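PDB 2QDD: mandelate racemase/muconate lactonizing enzyme from Roseovarius nubinhibens, which is of unknown function but, as a magnesium-binding member of the enolase superfamily, probably abstracts the alpha proton of a carboxylate substrate. Local coordinates for residues S35-I40 / T299-T304; L60-P65 / H100-S105; A110-L115 / L121-L126; Q279-G284 / A311-A316. All coordinates share one frame; numbering follows the deposited sequence. Where two conformers were deposited one is given.

Contact 1. Residues S35-I40 / T299-T304; sequences STYLRI and TALADT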
loop_
_atom_site.group_PDB
_atom_site.type_symbol
_atom_site.label_atom_id
_atom_site.label_comp_id
_atom_site.label_asym_id
_atom_site.label_seq_id
_atom_site.Cartn_x
_atom_site.Cartn_y
_atom_site.Cartn_z
ATOM N N SER A 35 38.989 -11.624 21.997
ATOM C CA SER A 35 39.258 -11.775 20.576
ATOM C C SER A 35 39.661 -13.198 20.233
ATOM O O SER A 35 40.363 -13.857 20.993
ATOM C CB SER A 35 40.354 -10.810 20.132
ATOM O OG SER A 35 40.521 -10.852 18.730
ATOM N N THR A 36 39.208 -13.657 19.075
ATOM C CA THR A 36 39.639 -14.921 18.513
ATOM C C THR A 36 40.429 -14.631 17.242
ATOM O O THR A 36 39.925 -13.967 16.335
ATOM C CB THR A 36 38.421 -15.813 18.191
ATOM O OG1 THR A 36 37.668 -16.037 19.386
ATOM C CG2 THR A 36 38.855 -17.149 17.627
ATOM N N TYR A 37 41.672 -15.110 17.200
ATOM C CA TYR A 37 42.426 -15.249 15.948
ATOM C C TYR A 37 42.287 -16.666 15.407
ATOM O O TYR A 37 42.360 -17.639 16.156
ATOM C CB TYR A 37 43.911 -14.950 16.162
ATOM C CG TYR A 37 44.316 -13.492 16.062
ATOM C CD1 TYR A 37 45.590 -13.142 15.613
ATOM C CD2 TYR A 37 43.441 -12.463 16.428
ATOM C CE1 TYR A 37 45.983 -11.812 15.528
ATOM C CE2 TYR A 37 43.824 -11.128 16.342
ATOM C CZ TYR A 37 45.097 -10.809 15.890
ATOM O OH TYR A 37 45.484 -9.492 15.804
ATOM N N LEU A 38 42.094 -16.771 14.099
ATOM C CA LEU A 38 42.038 -18.057 13.436
ATOM C C LEU A 38 43.107 -18.129 12.350
ATOM O O LEU A 38 43.254 -17.201 11.556
ATOM C CB LEU A 38 40.645 -18.292 12.855
ATOM C CG LEU A 38 40.432 -19.508 11.950
ATOM C CD1 LEU A 38 40.401 -20.827 12.722
ATOM C CD2 LEU A 38 39.166 -19.321 11.170
ATOM N N ARG A 39 43.858 -19.229 12.340
ATOM C CA ARG A 39 44.839 -19.499 11.292
ATOM C C ARG A 39 44.346 -20.667 10.459
ATOM O O ARG A 39 44.031 -21.722 11.001
ATOM C CB ARG A 39 46.210 -19.831 11.902
ATOM C CG ARG A 39 47.251 -20.274 10.875
ATOM C CD ARG A 39 48.603 -20.566 11.496
ATOM N NE ARG A 39 48.605 -21.785 12.298
ATOM C CZ ARG A 39 49.446 -22.027 13.300
ATOM N NH1 ARG A 39 50.369 -21.130 13.636
ATOM N NH2 ARG A 39 49.361 -23.172 13.969
ATOM N N ILE A 40 44.273 -20.466 9.147
ATOM C CA ILE A 40 43.931 -21.539 8.218
ATOM C C ILE A 40 45.160 -21.932 7.401
ATOM O O ILE A 40 45.693 -21.121 6.634
ATOM C CB ILE A 40 42.776 -21.139 7.250
ATOM C CG1 ILE A 40 41.531 -20.700 8.035
ATOM C CG2 ILE A 40 42.460 -22.285 6.295
ATOM C CD1 ILE A 40 40.248 -20.654 7.210
ATOM N N THR A 299 41.490 -6.006 17.053
ATOM C CA THR A 299 42.830 -5.557 16.711
ATOM C C THR A 299 42.870 -5.008 15.293
ATOM O O THR A 299 41.868 -5.050 14.568
ATOM C CB THR A 299 43.880 -6.687 16.843
ATOM O OG1 THR A 299 43.759 -7.592 15.739
ATOM C CG2 THR A 299 43.725 -7.448 18.149
ATOM N N ALA A 300 44.049 -4.523 14.902
ATOM C CA ALA A 300 44.306 -4.035 13.551
ATOM C C ALA A 300 44.145 -5.099 12.461
ATOM O O ALA A 300 44.142 -4.769 11.281
ATOM C CB ALA A 300 45.689 -3.380 13.474
ATOM N N LEU A 301 44.001 -6.363 12.859
ATOM C CA LEU A 301 43.739 -7.447 11.915
ATOM C C LEU A 301 42.320 -7.369 11.313
ATOM O O LEU A 301 42.169 -7.299 10.090
ATOM C CB LEU A 301 44.023 -8.819 12.552
ATOM C CG LEU A 301 43.930 -10.080 11.677
ATOM C CD1 LEU A 301 44.741 -9.962 10.426
ATOM C CD2 LEU A 301 44.321 -11.337 12.400
ATOM N N ALA A 302 41.302 -7.362 12.173
ATOM C CA ALA A 302 39.919 -7.056 11.773
ATOM C C ALA A 302 39.743 -5.669 11.137
ATOM O O ALA A 302 39.025 -5.531 10.146
ATOM C CB ALA A 302 38.970 -7.220 12.964
ATOM N N ASP A 303 40.403 -4.658 11.706
ATOM C CA ASP A 303 40.360 -3.282 11.198
ATOM C C ASP A 303 40.861 -3.141 9.765
ATOM O O ASP A 303 40.314 -2.352 8.999
ATOM C CB ASP A 303 41.159 -2.352 12.104
ATOM C CG ASP A 303 40.474 -2.097 13.425
ATOM O OD1 ASP A 303 39.225 -2.165 13.479
ATOM O OD2 ASP A 303 41.186 -1.824 14.416
ATOM N N THR A 304 41.888 -3.919 9.417
ATOM C CA THR A 304 42.485 -3.923 8.077
ATOM C C THR A 304 41.577 -4.585 7.059
ATOM O O THR A 304 41.437 -4.088 5.940
ATOM C CB THR A 304 43.863 -4.624 8.087
ATOM O OG1 THR A 304 44.714 -3.952 9.019
ATOM C CG2 THR A 304 44.520 -4.605 6.721
#
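Thr299 meets the hydroxyl of Tyr37 at the ring edge: the two side chains come from opposite directions, and Tyr37 OH donates to Thr299 OG1 over 2.6 Å, with the threonine oxygen near the plane of the ring. Thr299 is the N-cap of helix 300-311, the same oxygen accepting from Leu301 N at 3.1 Å with an N-H...O angle of 160°, and it is also hydrogen-bonded to Glu51. Strand 29-42 belongs to the antiparallel sheet of the N-terminal capping domain, whereas helix 300-311 follows strand 290-293 of the C-terminal barrel, so this buried contact lies on the seam between the two domains of an enolase-superfamily fold. At Leu301, CG stands anti to the backbone N (chi1 -174°), which carries CD2 over one face of the Tyr37 ring in a CH-pi contact, 3.7 Å from the centroid of that ring and displaced toward its rim. Leu301 CB lies 3.6 Å from Tyr37 OH. A phenylalanine in place of Tyr37 would probably leave Thr299 OG1 without its phenolic donor. One residue on, Ala302 N is hydrogen-bonded to Glu51 OE1, the carboxylate oxygen that also holds Thr299 OG1.

Contact 2. Residues L60-P65 / H100-S105; sequences LPAHGP and HSYVKS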
loop_
_atom_site.group_PDB
_atom_site.type_symbol
_atom_site.label_atom_id
_atom_site.label_comp_id
_atom_site.label_asym_id
_atom_site.label_seq_id
_atom_site.Cartn_x
_atom_site.Cartn_y
_atom_site.Cartn_z
ATOM N N LEU A 60 25.821 -7.309 20.395
ATOM C CA LEU A 60 25.190 -7.993 19.274
ATOM C C LEU A 60 25.003 -9.466 19.673
ATOM O O LEU A 60 25.559 -9.894 20.691
ATOM C CB LEU A 60 26.089 -7.888 18.029
ATOM C CG LEU A 60 26.088 -6.580 17.239
ATOM C CD1 LEU A 60 27.133 -6.633 16.150
ATOM C CD2 LEU A 60 24.717 -6.215 16.667
ATOM N N PRO A 61 24.209 -10.246 18.896
ATOM C CA PRO A 61 24.189 -11.707 19.086
ATOM C C PRO A 61 25.519 -12.393 18.788
ATOM O O PRO A 61 25.668 -13.051 17.751
ATOM C CB PRO A 61 23.109 -12.178 18.104
ATOM C CG PRO A 61 22.302 -10.976 17.816
ATOM C CD PRO A 61 23.252 -9.836 17.855
ATOM N N ALA A 62 26.458 -12.251 19.720
ATOM C CA ALA A 62 27.856 -12.622 19.525
ATOM C C ALA A 62 28.565 -12.642 20.874
ATOM O O ALA A 62 28.361 -11.756 21.699
ATOM C CB ALA A 62 28.539 -11.631 18.599
ATOM N N HIS A 63 29.395 -13.659 21.083
ATOM C CA HIS A 63 30.261 -13.762 22.256
ATOM C C HIS A 63 31.472 -14.639 21.965
ATOM O O HIS A 63 31.380 -15.601 21.190
ATOM C CB HIS A 63 29.501 -14.256 23.504
ATOM C CG HIS A 63 28.898 -15.624 23.374
ATOM N ND1 HIS A 63 28.912 -16.535 24.409
ATOM C CD2 HIS A 63 28.247 -16.230 22.351
ATOM C CE1 HIS A 63 28.310 -17.647 24.026
ATOM N NE2 HIS A 63 27.893 -17.487 22.784
ATOM N N GLY A 64 32.603 -14.273 22.570
ATOM C CA GLY A 64 33.858 -15.036 22.505
ATOM C C GLY A 64 33.793 -16.550 22.676
ATOM O O GLY A 64 34.240 -17.280 21.785
ATOM N N PRO A 65 33.247 -17.040 23.814
ATOM C CA PRO A 65 33.114 -18.494 23.981
ATOM C C PRO A 65 32.240 -19.173 22.922
ATOM O O PRO A 65 32.531 -20.301 22.520
ATOM C CB PRO A 65 32.490 -18.638 25.375
ATOM C CG PRO A 65 32.795 -17.357 26.070
ATOM C CD PRO A 65 32.766 -16.315 25.006
ATOM N N HIS A 100 24.846 -17.459 13.305
ATOM C CA HIS A 100 26.185 -17.330 13.880
ATOM C C HIS A 100 27.157 -16.631 12.944
ATOM O O HIS A 100 28.222 -17.168 12.626
ATOM C CB HIS A 100 26.734 -18.696 14.307
ATOM C CG HIS A 100 25.892 -19.390 15.329
ATOM N ND1 HIS A 100 24.850 -20.226 14.989
ATOM C CD2 HIS A 100 25.937 -19.370 16.682
ATOM C CE1 HIS A 100 24.288 -20.691 16.090
ATOM N NE2 HIS A 100 24.929 -20.187 17.130
ATOM N N SER A 101 26.764 -15.442 12.495
ATOM C CA SER A 101 27.570 -14.663 11.558
ATOM C C SER A 101 28.921 -14.270 12.159
ATOM O O SER A 101 29.905 -14.135 11.443
ATOM C CB SER A 101 26.801 -13.429 11.096
ATOM O OG SER A 101 26.349 -12.665 12.196
ATOM N N TYR A 102 28.953 -14.114 13.480
ATOM C CA TYR A 102 30.171 -13.836 14.233
ATOM C C TYR A 102 31.207 -14.959 14.224
ATOM O O TYR A 102 32.403 -14.694 14.319
ATOM C CB TYR A 102 29.835 -13.440 15.667
ATOM C CG TYR A 102 29.278 -14.533 16.571
ATOM C CD1 TYR A 102 30.056 -15.082 17.596
ATOM C CD2 TYR A 102 27.964 -14.984 16.437
ATOM C CE1 TYR A 102 29.546 -16.067 18.448
ATOM C CE2 TYR A 102 27.447 -15.967 17.281
ATOM C CZ TYR A 102 28.242 -16.503 18.284
ATOM O OH TYR A 102 27.723 -17.468 19.126
ATOM N N VAL A 103 30.733 -16.198 14.114
ATOM C CA VAL A 103 31.591 -17.368 13.926
ATOM C C VAL A 103 32.181 -17.370 12.519
ATOM O O VAL A 103 33.353 -17.706 12.320
ATOM C CB VAL A 103 30.806 -18.686 14.183
ATOM C CG1 VAL A 103 31.641 -19.909 13.818
ATOM C CG2 VAL A 103 30.360 -18.760 15.639
ATOM N N LYS A 104 31.358 -16.966 11.555
ATOM C CA LYS A 104 31.656 -17.143 10.141
ATOM C C LYS A 104 32.652 -16.131 9.596
ATOM O O LYS A 104 33.368 -16.426 8.638
ATOM C CB LYS A 104 30.368 -17.097 9.328
ATOM C CG LYS A 104 29.674 -18.430 9.276
ATOM C CD LYS A 104 28.195 -18.260 9.170
ATOM C CE LYS A 104 27.525 -19.605 9.167
ATOM N NZ LYS A 104 26.053 -19.436 8.973
ATOM N N SER A 105 32.687 -14.951 10.218
ATOM C CA SER A 105 33.486 -13.820 9.737
ATOM C C SER A 105 35.011 -14.043 9.748
ATOM O O SER A 105 35.669 -13.746 8.758
ATOM C CB SER A 105 33.086 -12.514 10.450
ATOM O OG SER A 105 33.886 -11.413 10.044
HETATM O O HOH W 1 26.011 -12.773 14.836
#
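The backbones come closest at Ala62 and Tyr102, with 5.9 Å between their CA atoms, where the chain leaving an inverse gamma turn centred on Pro61 passes the first turn of helix 101-119. Both segments belong to the N-terminal capping domain and lead into helices, with His63 and His100 at the N-cap positions. The Pro61 side chain lies about 7 Å from that of Glu244, a magnesium ligand although no metal is bound in this chain, so the turn is near the active-site region. Tyr102 carries the contact. Its CG sits between the backbone N and the carbonyl carbon (chi1 69°), which turns the ring broadside to residues 61-63. Ala62 CA lies over the centre of the Tyr102 ring, 3.7 Å from the centroid and 7° off the normal, a main-chain CH-pi contact, and Ala62 CB reaches Tyr102 CG at 3.6 Å. Val103 CG2 covers the opposite face. Two carbonyls approach the ring obliquely: Pro61 O is 3.3 Å from Tyr102 CD2, and His63 O is 3.3 Å from Tyr102 CE1. A water donates to Pro61 O and, less certainly because Ser101 has two conformers, to Ser101 OG. His63 ND1 bonds to Thr73 and Tyr102 OH to His100 NE2, both of the second subunit. Within the chain, Tyr102 OH lies at the edge of the His63 imidazole, 3.5 Å from His63 CD2.

Contact 3. Residues A110-L115 / L121-L126; sequences ACWDIL and LPLWQL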
loop_
_atom_site.group_PDB
_atom_site.type_symbol
_atom_site.label_atom_id
_atom_site.label_comp_id
_atom_site.label_asym_id
_atom_site.label_seq_id
_atom_site.Cartn_x
_atom_site.Cartn_y
_atom_site.Cartn_z
ATOM N N ALA A 110 39.946 -15.226 6.538
ATOM C CA ALA A 110 41.161 -16.007 6.340
ATOM C C ALA A 110 41.223 -16.682 4.975
ATOM O O ALA A 110 42.310 -16.865 4.422
ATOM C CB ALA A 110 41.311 -17.025 7.445
ATOM N N CYS A 111 40.063 -17.048 4.434
ATOM C CA CYS A 111 39.977 -17.566 3.067
ATOM C C CYS A 111 40.223 -16.499 2.000
ATOM O O CYS A 111 40.797 -16.799 0.948
ATOM C CB CYS A 111 38.629 -18.233 2.830
ATOM S SG CYS A 111 38.394 -19.799 3.692
ATOM N N TRP A 112 39.773 -15.269 2.267
ATOM C CA TRP A 112 40.068 -14.111 1.413
ATOM C C TRP A 112 41.572 -13.821 1.376
ATOM O O TRP A 112 42.130 -13.579 0.303
ATOM C CB TRP A 112 39.297 -12.861 1.879
ATOM C CG TRP A 112 37.924 -12.711 1.254
ATOM C CD1 TRP A 112 36.740 -13.127 1.783
ATOM C CD2 TRP A 112 37.605 -12.103 -0.008
ATOM N NE1 TRP A 112 35.704 -12.830 0.933
ATOM C CE2 TRP A 112 36.203 -12.195 -0.172
ATOM C CE3 TRP A 112 38.367 -11.494 -1.018
ATOM C CZ2 TRP A 112 35.542 -11.707 -1.309
ATOM C CZ3 TRP A 112 37.708 -11.002 -2.151
ATOM C CH2 TRP A 112 36.309 -11.113 -2.284
ATOM N N ASP A 113 42.201 -13.846 2.554
ATOM C CA ASP A 113 43.658 -13.768 2.722
ATOM C C ASP A 113 44.430 -14.773 1.859
ATOM O O ASP A 113 45.373 -14.389 1.170
ATOM C CB ASP A 113 44.016 -13.958 4.201
ATOM C CG ASP A 113 45.414 -13.449 4.555
ATOM O OD1 ASP A 113 46.090 -12.811 3.713
ATOM O OD2 ASP A 113 45.836 -13.689 5.705
ATOM N N ILE A 114 44.005 -16.039 1.886
ATOM C CA ILE A 114 44.586 -17.106 1.058
ATOM C C ILE A 114 44.414 -16.823 -0.438
ATOM O O ILE A 114 45.385 -16.904 -1.204
ATOM C CB ILE A 114 44.011 -18.505 1.430
ATOM C CG1 ILE A 114 44.503 -18.940 2.816
ATOM C CG2 ILE A 114 44.385 -19.570 0.390
ATOM C CD1 ILE A 114 43.628 -19.995 3.480
ATOM N N LEU A 115 43.191 -16.474 -0.838
ATOM C CA LEU A 115 42.884 -16.122 -2.228
ATOM C C LEU A 115 43.717 -14.946 -2.756
ATOM O O LEU A 115 44.187 -14.977 -3.895
ATOM C CB LEU A 115 41.391 -15.827 -2.410
ATOM C CG LEU A 115 41.008 -15.458 -3.851
ATOM C CD1 LEU A 115 41.011 -16.676 -4.768
ATOM C CD2 LEU A 115 39.706 -14.700 -3.938
ATOM N N LEU A 121 47.284 -10.510 -5.219
ATOM C CA LEU A 121 46.549 -9.239 -5.197
ATOM C C LEU A 121 46.138 -8.844 -3.785
ATOM O O LEU A 121 45.765 -9.698 -2.986
ATOM C CB LEU A 121 45.318 -9.293 -6.110
ATOM C CG LEU A 121 45.531 -9.661 -7.583
ATOM C CD1 LEU A 121 44.212 -9.973 -8.238
ATOM C CD2 LEU A 121 46.266 -8.565 -8.344
ATOM N N PRO A 122 46.225 -7.542 -3.465
ATOM C CA PRO A 122 45.663 -7.051 -2.216
ATOM C C PRO A 122 44.142 -7.142 -2.211
ATOM O O PRO A 122 43.519 -7.092 -3.272
ATOM C CB PRO A 122 46.111 -5.588 -2.184
ATOM C CG PRO A 122 46.351 -5.238 -3.595
ATOM C CD PRO A 122 46.869 -6.465 -4.239
ATOM N N LEU A 123 43.561 -7.276 -1.023
ATOM C CA LEU A 123 42.120 -7.470 -0.889
ATOM C C LEU A 123 41.291 -6.347 -1.513
ATOM O O LEU A 123 40.270 -6.621 -2.132
ATOM C CB LEU A 123 41.731 -7.707 0.570
ATOM C CG LEU A 123 41.306 -9.115 0.995
ATOM C CD1 LEU A 123 42.246 -10.178 0.480
ATOM C CD2 LEU A 123 41.215 -9.200 2.506
ATOM N N TRP A 124 41.759 -5.101 -1.399
ATOM C CA TRP A 124 41.079 -3.950 -2.014
ATOM C C TRP A 124 40.954 -4.026 -3.535
ATOM O O TRP A 124 40.014 -3.469 -4.107
ATOM C CB TRP A 124 41.684 -2.605 -1.572
ATOM C CG TRP A 124 43.139 -2.429 -1.908
ATOM C CD1 TRP A 124 44.199 -2.612 -1.065
ATOM C CD2 TRP A 124 43.698 -2.030 -3.170
ATOM N NE1 TRP A 124 45.376 -2.356 -1.718
ATOM C CE2 TRP A 124 45.100 -2.003 -3.013
ATOM C CE3 TRP A 124 43.153 -1.702 -4.416
ATOM C CZ2 TRP A 124 45.965 -1.660 -4.058
ATOM C CZ3 TRP A 124 44.015 -1.373 -5.456
ATOM C CH2 TRP A 124 45.406 -1.344 -5.265
ATOM N N GLN A 125 41.895 -4.715 -4.179
ATOM C CA GLN A 125 41.845 -4.938 -5.623
ATOM C C GLN A 125 40.913 -6.080 -6.014
ATOM O O GLN A 125 40.212 -5.999 -7.030
ATOM C CB GLN A 125 43.243 -5.179 -6.186
ATOM C CG GLN A 125 43.293 -5.191 -7.705
ATOM C CD GLN A 125 44.589 -4.641 -8.260
ATOM O OE1 GLN A 125 44.584 -3.749 -9.109
ATOM N NE2 GLN A 125 45.709 -5.172 -7.787
ATOM N N LEU A 126 40.901 -7.138 -5.209
ATOM C CA LEU A 126 39.953 -8.241 -5.400
ATOM C C LEU A 126 38.515 -7.781 -5.190
ATOM O O LEU A 126 37.591 -8.308 -5.809
ATOM C CB LEU A 126 40.272 -9.407 -4.463
ATOM C CG LEU A 126 41.429 -10.336 -4.835
ATOM C CD1 LEU A 126 41.653 -11.328 -3.713
ATOM C CD2 LEU A 126 41.156 -11.065 -6.139
#
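In the helical part of the capping domain, the one-turn helix 123-126 packs against helix 101-119, bringing Leu123 and Leu126 up to Trp112 and Leu115 in the second half of the longer helix, with only a brief connection between the two. No hydrogen bond crosses the contact, and its side-chain contacts are apolar. Leu126 addresses the indole from the side: its CB lies in the plane of the Trp112 ring system, 3.8 Å from Trp112 CZ3, and the two side chains run past each other in opposite directions. With CG anti to its carbonyl carbon (chi1 -78°), Leu126 sends CD1 on to Leu115, where it stops 3.9 Å from Leu115 CD2; one leucine therefore bridges the indole edge and the next turn of the longer helix. Leu123 lies against the backbone of the longer helix. Leu123 CD1 rests 3.4 Å from the backbone oxygen Trp112 O, while Leu123 CD2 approaches Trp112 CB more loosely, at 4.2 Å. In the first turn of the short helix, Pro122 O accepts from both Gln125 N and Leu126 N.

Polar groups on the longer helix are satisfied beyond this contact. Trp112 NE1 bonds to Thr275 OG1 on barrel helix 274-287, and the Asp113 carboxylate takes the backbone N-H groups of Trp49 and Leu353. Leu115 and Leu121 also pack on Leu121 and Leu115 of a third subunit. The contact lies in the helical part of the N-terminal domain, which in enolase-superfamily proteins follows the antiparallel sheet.

Contact 4. Residues Q279-G284 / A311-A316; sequences QIRDFG and ASTPEA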
loop_
_atom_site.group_PDB
_atom_site.type_symbol
_atom_site.label_atom_id
_atom_site.label_comp_id
_atom_site.label_asym_id
_atom_site.label_seq_id
_atom_site.Cartn_x
_atom_site.Cartn_y
_atom_site.Cartn_z
ATOM N N GLN A 279 28.543 -7.981 -0.928
ATOM C CA GLN A 279 27.204 -7.995 -1.532
ATOM C C GLN A 279 26.322 -6.847 -1.032
ATOM O O GLN A 279 25.650 -6.187 -1.826
ATOM C CB GLN A 279 26.492 -9.340 -1.319
ATOM C CG GLN A 279 25.194 -9.447 -2.150
ATOM C CD GLN A 279 24.228 -10.551 -1.720
ATOM O OE1 GLN A 279 23.378 -10.970 -2.509
ATOM N NE2 GLN A 279 24.342 -11.013 -0.475
ATOM N N ILE A 280 26.343 -6.619 0.279
ATOM C CA ILE A 280 25.670 -5.479 0.912
ATOM C C ILE A 280 26.216 -4.121 0.443
ATOM O O ILE A 280 25.444 -3.200 0.146
ATOM C CB ILE A 280 25.731 -5.601 2.452
ATOM C CG1 ILE A 280 24.932 -6.827 2.897
ATOM C CG2 ILE A 280 25.206 -4.334 3.144
ATOM C CD1 ILE A 280 25.366 -7.383 4.227
ATOM N N ARG A 281 27.539 -4.018 0.359
ATOM C CA ARG A 281 28.209 -2.818 -0.144
ATOM C C ARG A 281 27.753 -2.467 -1.555
ATOM O O ARG A 281 27.411 -1.316 -1.835
ATOM C CB ARG A 281 29.733 -3.004 -0.123
ATOM C CG ARG A 281 30.530 -1.704 -0.299
ATOM C CD ARG A 281 30.872 -1.405 -1.760
ATOM N NE ARG A 281 31.550 -2.510 -2.453
ATOM C CZ ARG A 281 32.866 -2.710 -2.444
ATOM N NH1 ARG A 281 33.659 -1.901 -1.755
ATOM N NH2 ARG A 281 33.392 -3.725 -3.123
ATOM N N ASP A 282 27.771 -3.467 -2.431
ATOM C CA ASP A 282 27.355 -3.325 -3.818
ATOM C C ASP A 282 25.870 -2.980 -3.956
ATOM O O ASP A 282 25.494 -2.196 -4.828
ATOM C CB ASP A 282 27.664 -4.616 -4.587
ATOM C CG ASP A 282 29.165 -4.811 -4.854
ATOM O OD1 ASP A 282 29.992 -3.927 -4.506
ATOM O OD2 ASP A 282 29.516 -5.862 -5.429
ATOM N N PHE A 283 25.038 -3.574 -3.103
ATOM C CA PHE A 283 23.631 -3.195 -3.007
ATOM C C PHE A 283 23.483 -1.718 -2.634
ATOM O O PHE A 283 22.712 -0.997 -3.266
ATOM C CB PHE A 283 22.874 -4.085 -2.010
ATOM C CG PHE A 283 21.423 -3.712 -1.850
ATOM C CD1 PHE A 283 20.982 -3.049 -0.711
ATOM C CD2 PHE A 283 20.501 -4.022 -2.839
ATOM C CE1 PHE A 283 19.647 -2.695 -0.559
ATOM C CE2 PHE A 283 19.161 -3.671 -2.697
ATOM C CZ PHE A 283 18.734 -3.008 -1.557
ATOM N N GLY A 284 24.234 -1.282 -1.620
ATOM C CA GLY A 284 24.234 0.113 -1.172
ATOM C C GLY A 284 24.621 1.121 -2.238
ATOM O O GLY A 284 24.005 2.179 -2.349
ATOM N N ALA A 311 38.064 1.092 1.315
ATOM C CA ALA A 311 38.885 1.746 0.286
ATOM C C ALA A 311 38.414 1.445 -1.128
ATOM O O ALA A 311 38.515 2.294 -2.012
ATOM C CB ALA A 311 40.343 1.359 0.444
ATOM N N SER A 312 37.892 0.238 -1.333
ATOM C CA SER A 312 37.378 -0.190 -2.637
ATOM C C SER A 312 35.971 0.347 -2.937
ATOM O O SER A 312 35.441 0.138 -4.029
ATOM C CB SER A 312 37.383 -1.717 -2.711
ATOM O OG SER A 312 36.548 -2.266 -1.706
ATOM N N THR A 313 35.371 1.026 -1.961
ATOM C CA THR A 313 34.028 1.598 -2.083
ATOM C C THR A 313 34.137 2.984 -2.720
ATOM O O THR A 313 34.954 3.791 -2.275
ATOM C CB THR A 313 33.379 1.696 -0.679
ATOM O OG1 THR A 313 33.216 0.378 -0.142
ATOM C CG2 THR A 313 32.037 2.421 -0.697
ATOM N N PRO A 314 33.324 3.258 -3.770
ATOM C CA PRO A 314 33.269 4.571 -4.443
ATOM C C PRO A 314 33.171 5.758 -3.482
ATOM O O PRO A 314 32.470 5.681 -2.468
ATOM C CB PRO A 314 31.997 4.482 -5.289
ATOM C CG PRO A 314 31.817 3.029 -5.554
ATOM C CD PRO A 314 32.409 2.280 -4.396
ATOM N N GLU A 315 33.879 6.837 -3.811
ATOM C CA GLU A 315 34.023 8.009 -2.936
ATOM C C GLU A 315 32.682 8.612 -2.478
ATOM O O GLU A 315 32.537 9.004 -1.318
ATOM C CB GLU A 315 34.933 9.061 -3.606
ATOM C CG GLU A 315 34.812 10.512 -3.100
ATOM C CD GLU A 315 35.639 10.792 -1.850
ATOM O OE1 GLU A 315 36.603 11.585 -1.943
ATOM O OE2 GLU A 315 35.322 10.234 -0.773
ATOM N N ALA A 316 31.703 8.647 -3.382
ATOM C CA ALA A 316 30.386 9.230 -3.095
ATOM C C ALA A 316 29.568 8.427 -2.083
ATOM O O ALA A 316 28.682 8.968 -1.425
ATOM C CB ALA A 316 29.597 9.424 -4.378
#
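On the outer, helical layer of the C-terminal barrel, Arg281 of helix 274-287 reaches across to Ser312 and Thr313, where the chain leaves helix 300-311. Its CG is anti to the backbone N (chi1 -166°), and further bends at chi2 and chi3 fold the chain so that the guanidinium lies edge-on to these two residues. Arg281 NH1 donates to Ser312 OG at 2.9 Å, nearly straight at 177° and exactly in the guanidinium plane. Thr313 OG1 stands at the same edge, 2.8 Å from Arg281 NH1, and the arginine's methylene groups slide along this threonine, with Arg281 CG 3.4 Å from Thr313 OG1. On another side of the guanidinium, Arg281 NE forms a salt bridge with its neighbour on the helix, Asp282 OD1, over 2.9 Å. Both hydroxyls also bond to the end of helix 300-311: Ser312 OG to His308 O and Leu309 O, Thr313 OG1 to Leu309 O. A methionine in place of Arg281 would probably leave Ser312 OG without its N-H donor and the Asp282 carboxylate without its cationic mate. Since the positive charge lies among buried hydroxyls, the adjacent carboxylate probably offsets much of the cost of burying it, while the N-H of Arg281 NH1 links helix 274-287 to the chain at the end of helix 300-311.

All four contacts are largely buried, but their chemistry follows their place. Contact 1, the nearest to the centre of the chain, joins capping domain to barrel through a phenol and a helix cap; contacts 2 and 3 stay within the capping domain and share helix 101-119, one at its start with an aromatic face, the other further along with aliphatic packing. Contact 4, within the barrel, relies on a charged group and hydroxyls. Contacts 1 and 3 abut, Ile40 CG1 lying 3.7 Å from Ala110 CB, and contacts 3 and 4 meet where Trp124 O is 3.5 Å from Ser312 CB. Contact 2 faces a second subunit, whereas contacts 3 and 4 both touch a third.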